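PDB 3MPX: FYVE, RhoGEF and PH domain-containing protein 5 from Homo sapiens, which activates the small GTPase CDC42 by exchanging its bound GDP for GTP, here represented by the DH and first PH domains. Local coordinates for residues D47-G50 with A51-A55; A81-D84 with L85-I89; D195-Q198 with G199-L203. All coordinates share one frame; numbering follows the deposited sequence.

Contact 1 of 3, residues D47-G50 with A51-A55; sequences DFHG and AVMRA
His49 and Met53, a selenomethionine here, meet one turn apart on helix 21-59, the first long helix of the DH (RhoGEF) helical bundle, with His49 closing a wider pi-type turn at residues 47-49. The imidazole of His49 takes the CG methylene of Met53 over one face, a CH-pi contact in which CG stands 3.7 Å from the ring centroid and 19° off the ring normal. The selenium lies farther out and oblique, with SE 4.7 Å from that centroid. CG of His49 is anti to its own N (chi1 164°), which swings the ring forward along the helix to Met53. The ring is also fixed by a hydrogen bond from ND1 to Leu76 O on helix 66-98. Replacing His49 with an alanine would probably leave the Leu76 carbonyl without this partner and uncover the CG methylene of Met53.

Next to it, CG2 of Val52 sits over a face of the Phe48 ring, 4.1 Å from CD1, and both side chains point the same way; Val52 meets Leu144 of helix 142-152 and Phe48 Leu166 of helix 162-184, and both touch Leu76. Backbone bonds join Val52 N to Phe48 O (2.9 Å) and Met53 N to His49 O (2.7 Å). The chemistry implies a helix with an apolar inner side beside a histidine that joins an interhelical polar bond to a CH-pi contact within its own helix.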
# COMPACT_ATOMS: atom_id res chain seq x y z
N ASP A 47 11.54 6.56 17.97
CA ASP A 47 11.14 7.95 17.79
C ASP A 47 9.64 8.22 17.94
O ASP A 47 9.24 9.37 18.16
CB ASP A 47 11.66 8.48 16.45
CG ASP A 47 13.13 8.16 16.15
OD1 ASP A 47 13.87 7.80 17.11
OD2 ASP A 47 13.54 8.25 14.97
N PHE A 48 8.80 7.19 17.79
CA PHE A 48 7.37 7.41 17.92
C PHE A 48 6.86 6.77 19.20
O PHE A 48 6.51 7.50 20.12
CB PHE A 48 6.60 6.96 16.67
CG PHE A 48 5.10 7.10 16.78
CD1 PHE A 48 4.49 8.34 16.73
CD2 PHE A 48 4.30 5.97 16.91
CE1 PHE A 48 3.11 8.46 16.82
CE2 PHE A 48 2.91 6.09 16.99
CZ PHE A 48 2.33 7.33 16.94
N HIS A 49 6.86 5.43 19.29
CA HIS A 49 6.39 4.74 20.48
C HIS A 49 7.14 5.24 21.74
O HIS A 49 6.50 5.76 22.66
CB HIS A 49 6.49 3.22 20.29
CG HIS A 49 6.38 2.42 21.55
ND1 HIS A 49 5.23 1.73 21.87
CD2 HIS A 49 7.31 2.18 22.50
CE1 HIS A 49 5.48 1.14 23.02
NE2 HIS A 49 6.71 1.40 23.45
N GLY A 50 8.48 5.14 21.73
CA GLY A 50 9.33 5.58 22.84
C GLY A 50 9.06 7.00 23.31
O GLY A 50 8.84 7.22 24.51
N ALA A 51 9.04 7.97 22.37
CA ALA A 51 8.81 9.39 22.68
C ALA A 51 7.39 9.65 23.21
O ALA A 51 7.22 10.51 24.09
CB ALA A 51 9.08 10.25 21.46
N VAL A 52 6.39 8.91 22.70
CA VAL A 52 5.01 9.06 23.14
C VAL A 52 4.83 8.38 24.52
O VAL A 52 4.20 8.97 25.40
CB VAL A 52 3.99 8.59 22.08
CG1 VAL A 52 2.57 8.88 22.52
CG2 VAL A 52 4.27 9.26 20.74
N MSE A 53 5.46 7.20 24.73
CA MSE A 53 5.42 6.52 26.03
C MSE A 53 6.02 7.44 27.11
O MSE A 53 5.37 7.68 28.13
CB MSE A 53 6.13 5.15 26.00
CG MSE A 53 5.37 4.08 25.21
SE MSE A 53 3.45 3.88 25.63
CE MSE A 53 3.64 2.71 27.21
N ARG A 54 7.20 8.05 26.81
CA ARG A 54 7.89 9.02 27.67
C ARG A 54 6.95 10.18 28.02
O ARG A 54 6.80 10.50 29.20
CB ARG A 54 9.19 9.54 27.03
CG ARG A 54 10.40 8.65 27.23
CD ARG A 54 11.65 9.25 26.63
NE ARG A 54 11.88 8.80 25.25
CZ ARG A 54 12.17 9.60 24.23
NH1 ARG A 54 12.36 9.09 23.02
NH2 ARG A 54 12.28 10.92 24.41
N ALA A 55 6.29 10.77 27.01
CA ALA A 55 5.34 11.87 27.23
C ALA A 55 4.17 11.43 28.10
O ALA A 55 3.97 12.03 29.15
CB ALA A 55 4.85 12.43 25.90

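Contact 2 of 3, residues A81-D84 with L85-I89; sequences AIHD and LHQGI
Ile82 and His86 lie side by side on helix 66-98, with CG2 of Ile82 3.5 Å from CD2 of the imidazole. The carbonyl of Ile82 also comes to the ring edge, near its plane, its O 3.1 Å from CD2, while it accepts the backbone N of His86 at 3.0 Å in a fairly straight bond (163° at the hydrogen). Both ring nitrogens of this buried histidine are satisfied by neighbouring helices: ND1 is hydrogen-bonded to OE2 of Glu34, and NE2 to NE2 of His120. The Glu34 carboxylate would probably favour a proton on ND1. With chi1 at -67°, CG stands beside the histidine's own backbone N and opposite its carbonyl carbon, bringing the ring alongside Ile82.

One residue further along, on a neighbouring flank, the amide of Gln87 stacks over a face of the His83 ring, the two planes 18° apart. The orientation of that amide is uncertain, but its CD lies 3.4 Å from CE1 of His83 whichever way it is turned. Three further carbonyls follow the i to i+4 pattern: Ala81 O takes Leu85 N at 3.2 Å, from above the carbonyl plane, His83 O takes Gln87 N at 2.8 Å, and Asp84 O takes Gly88 N at 3.1 Å. Leu85 and Ile82 pack on His120 of helix 117-138. Such inward-facing apolar and polar side chains suit the elongated helical bundle of DH domains.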
# COMPACT_ATOMS: atom_id res chain seq x y z
N ALA A 81 5.48 -5.30 19.53
CA ALA A 81 5.08 -6.67 19.21
C ALA A 81 5.25 -6.94 17.72
O ALA A 81 5.63 -8.05 17.35
CB ALA A 81 3.63 -6.90 19.62
N ILE A 82 4.93 -5.93 16.88
CA ILE A 82 5.06 -6.02 15.42
C ILE A 82 6.53 -5.99 15.06
O ILE A 82 6.98 -6.85 14.32
CB ILE A 82 4.20 -4.97 14.65
CG1 ILE A 82 2.70 -5.29 14.79
CG2 ILE A 82 4.60 -4.87 13.16
CD1 ILE A 82 1.76 -4.04 14.86
N HIS A 83 7.29 -5.04 15.63
CA HIS A 83 8.73 -4.94 15.41
C HIS A 83 9.45 -6.29 15.64
O HIS A 83 10.24 -6.73 14.80
CB HIS A 83 9.33 -3.83 16.29
CG HIS A 83 10.81 -3.68 16.15
ND1 HIS A 83 11.63 -3.54 17.25
CD2 HIS A 83 11.58 -3.68 15.04
CE1 HIS A 83 12.86 -3.45 16.78
NE2 HIS A 83 12.89 -3.53 15.46
N ASP A 84 9.13 -6.97 16.77
CA ASP A 84 9.69 -8.24 17.17
C ASP A 84 9.32 -9.33 16.19
O ASP A 84 10.18 -10.16 15.86
CB ASP A 84 9.26 -8.61 18.60
CG ASP A 84 9.83 -7.71 19.71
OD1 ASP A 84 10.87 -7.04 19.47
OD2 ASP A 84 9.26 -7.71 20.83
N LEU A 85 8.05 -9.30 15.70
CA LEU A 85 7.54 -10.28 14.74
C LEU A 85 8.35 -10.24 13.46
O LEU A 85 8.80 -11.30 13.00
CB LEU A 85 6.03 -10.06 14.46
CG LEU A 85 5.45 -10.53 13.11
CD1 LEU A 85 5.32 -12.04 13.03
CD2 LEU A 85 4.13 -9.86 12.81
N HIS A 86 8.59 -9.03 12.93
CA HIS A 86 9.30 -8.81 11.69
C HIS A 86 10.81 -8.96 11.86
O HIS A 86 11.47 -9.47 10.94
CB HIS A 86 8.88 -7.48 11.07
CG HIS A 86 7.45 -7.54 10.62
ND1 HIS A 86 7.10 -8.08 9.40
CD2 HIS A 86 6.32 -7.22 11.29
CE1 HIS A 86 5.78 -8.02 9.34
NE2 HIS A 86 5.27 -7.53 10.47
N GLN A 87 11.35 -8.63 13.06
CA GLN A 87 12.77 -8.88 13.36
C GLN A 87 13.05 -10.40 13.17
O GLN A 87 14.02 -10.75 12.50
CB GLN A 87 13.14 -8.44 14.78
CG GLN A 87 13.72 -7.03 14.83
CD GLN A 87 14.04 -6.59 16.24
OE1 GLN A 87 13.22 -6.67 17.17
NE2 GLN A 87 15.24 -6.05 16.42
N GLY A 88 12.13 -11.25 13.65
CA GLY A 88 12.20 -12.69 13.51
C GLY A 88 12.08 -13.20 12.09
O GLY A 88 12.86 -14.07 11.70
N ILE A 89 11.08 -12.66 11.31
CA ILE A 89 10.82 -12.96 9.89
C ILE A 89 12.13 -12.69 9.10
O ILE A 89 12.59 -13.57 8.38
CB ILE A 89 9.58 -12.17 9.34
CG1 ILE A 89 8.27 -12.83 9.78
CG2 ILE A 89 9.62 -12.01 7.80
CD1 ILE A 89 7.01 -12.06 9.47

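Contact 3 of 3, residues D195-Q198 with G199-L203; sequences DNTQ and GALSL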
# COMPACT_ATOMS: atom_id res chain seq x y z
N ASP A 195 1.56 -25.04 -1.92
CA ASP A 195 0.55 -25.26 -0.89
C ASP A 195 0.72 -24.28 0.26
O ASP A 195 -0.23 -23.58 0.61
CB ASP A 195 0.61 -26.72 -0.40
CG ASP A 195 -0.31 -27.65 -1.17
OD1 ASP A 195 -0.47 -27.46 -2.41
OD2 ASP A 195 -0.90 -28.56 -0.53
N ASN A 196 1.95 -24.21 0.81
CA ASN A 196 2.32 -23.30 1.89
C ASN A 196 2.13 -21.83 1.53
O ASN A 196 1.72 -21.06 2.41
CB ASN A 196 3.77 -23.55 2.30
CG ASN A 196 4.01 -24.87 2.99
OD1 ASN A 196 3.09 -25.64 3.27
ND2 ASN A 196 5.27 -25.14 3.28
N THR A 197 2.44 -21.44 0.25
CA THR A 197 2.29 -20.07 -0.27
C THR A 197 0.80 -19.69 -0.23
O THR A 197 0.46 -18.59 0.21
CB THR A 197 2.97 -19.90 -1.65
OG1 THR A 197 4.36 -20.23 -1.55
CG2 THR A 197 2.84 -18.48 -2.22
N GLN A 198 -0.08 -20.63 -0.64
CA GLN A 198 -1.54 -20.49 -0.61
C GLN A 198 -2.02 -20.26 0.83
O GLN A 198 -2.85 -19.37 1.07
CB GLN A 198 -2.20 -21.73 -1.21
CG GLN A 198 -2.33 -21.68 -2.72
CD GLN A 198 -2.87 -22.96 -3.32
OE1 GLN A 198 -2.42 -24.08 -3.02
NE2 GLN A 198 -3.77 -22.81 -4.28
N GLY A 199 -1.48 -21.06 1.76
CA GLY A 199 -1.77 -20.99 3.18
C GLY A 199 -1.35 -19.69 3.80
O GLY A 199 -2.10 -19.10 4.59
N ALA A 200 -0.13 -19.20 3.43
CA ALA A 200 0.42 -17.90 3.86
C ALA A 200 -0.41 -16.78 3.24
O ALA A 200 -0.57 -15.72 3.85
CB ALA A 200 1.86 -17.77 3.40
N LEU A 201 -0.97 -17.03 2.06
CA LEU A 201 -1.78 -16.02 1.40
C LEU A 201 -3.13 -15.86 2.05
O LEU A 201 -3.64 -14.74 2.13
CB LEU A 201 -1.93 -16.29 -0.10
CG LEU A 201 -0.83 -15.66 -0.94
CD1 LEU A 201 -0.79 -16.26 -2.35
CD2 LEU A 201 -0.95 -14.16 -0.96
N SER A 202 -3.70 -16.96 2.54
CA SER A 202 -5.00 -16.93 3.18
C SER A 202 -4.86 -16.40 4.62
O SER A 202 -5.75 -15.66 5.10
CB SER A 202 -5.67 -18.30 3.12
OG SER A 202 -5.10 -19.18 4.06
N LEU A 203 -3.72 -16.72 5.27
CA LEU A 203 -3.37 -16.28 6.62
C LEU A 203 -3.28 -14.75 6.63
O LEU A 203 -3.83 -14.13 7.53
CB LEU A 203 -2.02 -16.94 7.06
CG LEU A 203 -1.49 -16.69 8.49
CD1 LEU A 203 -0.71 -17.88 9.01
CD2 LEU A 203 -0.55 -15.48 8.53
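Four main-chain hydrogen bonds carry residues 195-198 into 199-203 as continuous alpha-helix. Ala200 N gives to Asn196 O and Leu201 N to Thr197 O, each at 2.8 Å, though the latter is the more bent at 133°. Ser202 N reaches Gln198 O at 2.9 Å, and Gly199 N reaches Asp195 O at 3.0 Å, its donor in the carbonyl plane.

The carbonyl of Gly199 accepts twice. Ser202 OG donates to Gly199 O at 3.0 Å, and Leu203 N reaches the same oxygen, both from one face of its plane. The serine hydroxyl can do this because chi1, at 76°, sets OG between its own backbone N and carbonyl carbon, folding it back along the helix. The side bond is steeper than the backbone ones, meeting the C=O at 118°. On another side of the helix, OG1 of Thr197 is tied back to the carbonyl of Glu193.

Packing between the side chains is slight. CG2 of Thr197 faces CD1 of Leu201 at 4.3 Å, and the nearer neighbour of that leucine is a carbonyl: Thr197 O lies 3.4 Å from Leu201 CG. The methyl of Ala200 likewise rests on Asn196 O.

Much of the apolar contact is therefore made outside these two segments. Thr197 packs on Tyr183 and Leu184 of helix 162-184, and Leu201 on Thr181 of that helix. Asn196 and Ala200 touch the short helix 108-111, through Leu111 and Phe110. Helix 192-214 thus lies against both of these helices in the DH domain.

All three contacts are short lengths, about two and a half turns each, of long helices in the DH domain, and each is partly buried. Contacts 1 and 2 lie on consecutive helices, 21-59 and 66-98, which also touch each other; their centres are 19 Å apart. Contact 3 belongs to helix 192-214, with its centre 19 Å from that of contact 2 and 36 Å from that of contact 1. Contact 2 has the most buried residues and places a histidine between polar partners on two other helices. In contact 1 a histidine bonds across to a backbone carbonyl. Contact 3 has exposed Asp195 and Gln198 and relies on bonds within its own helix.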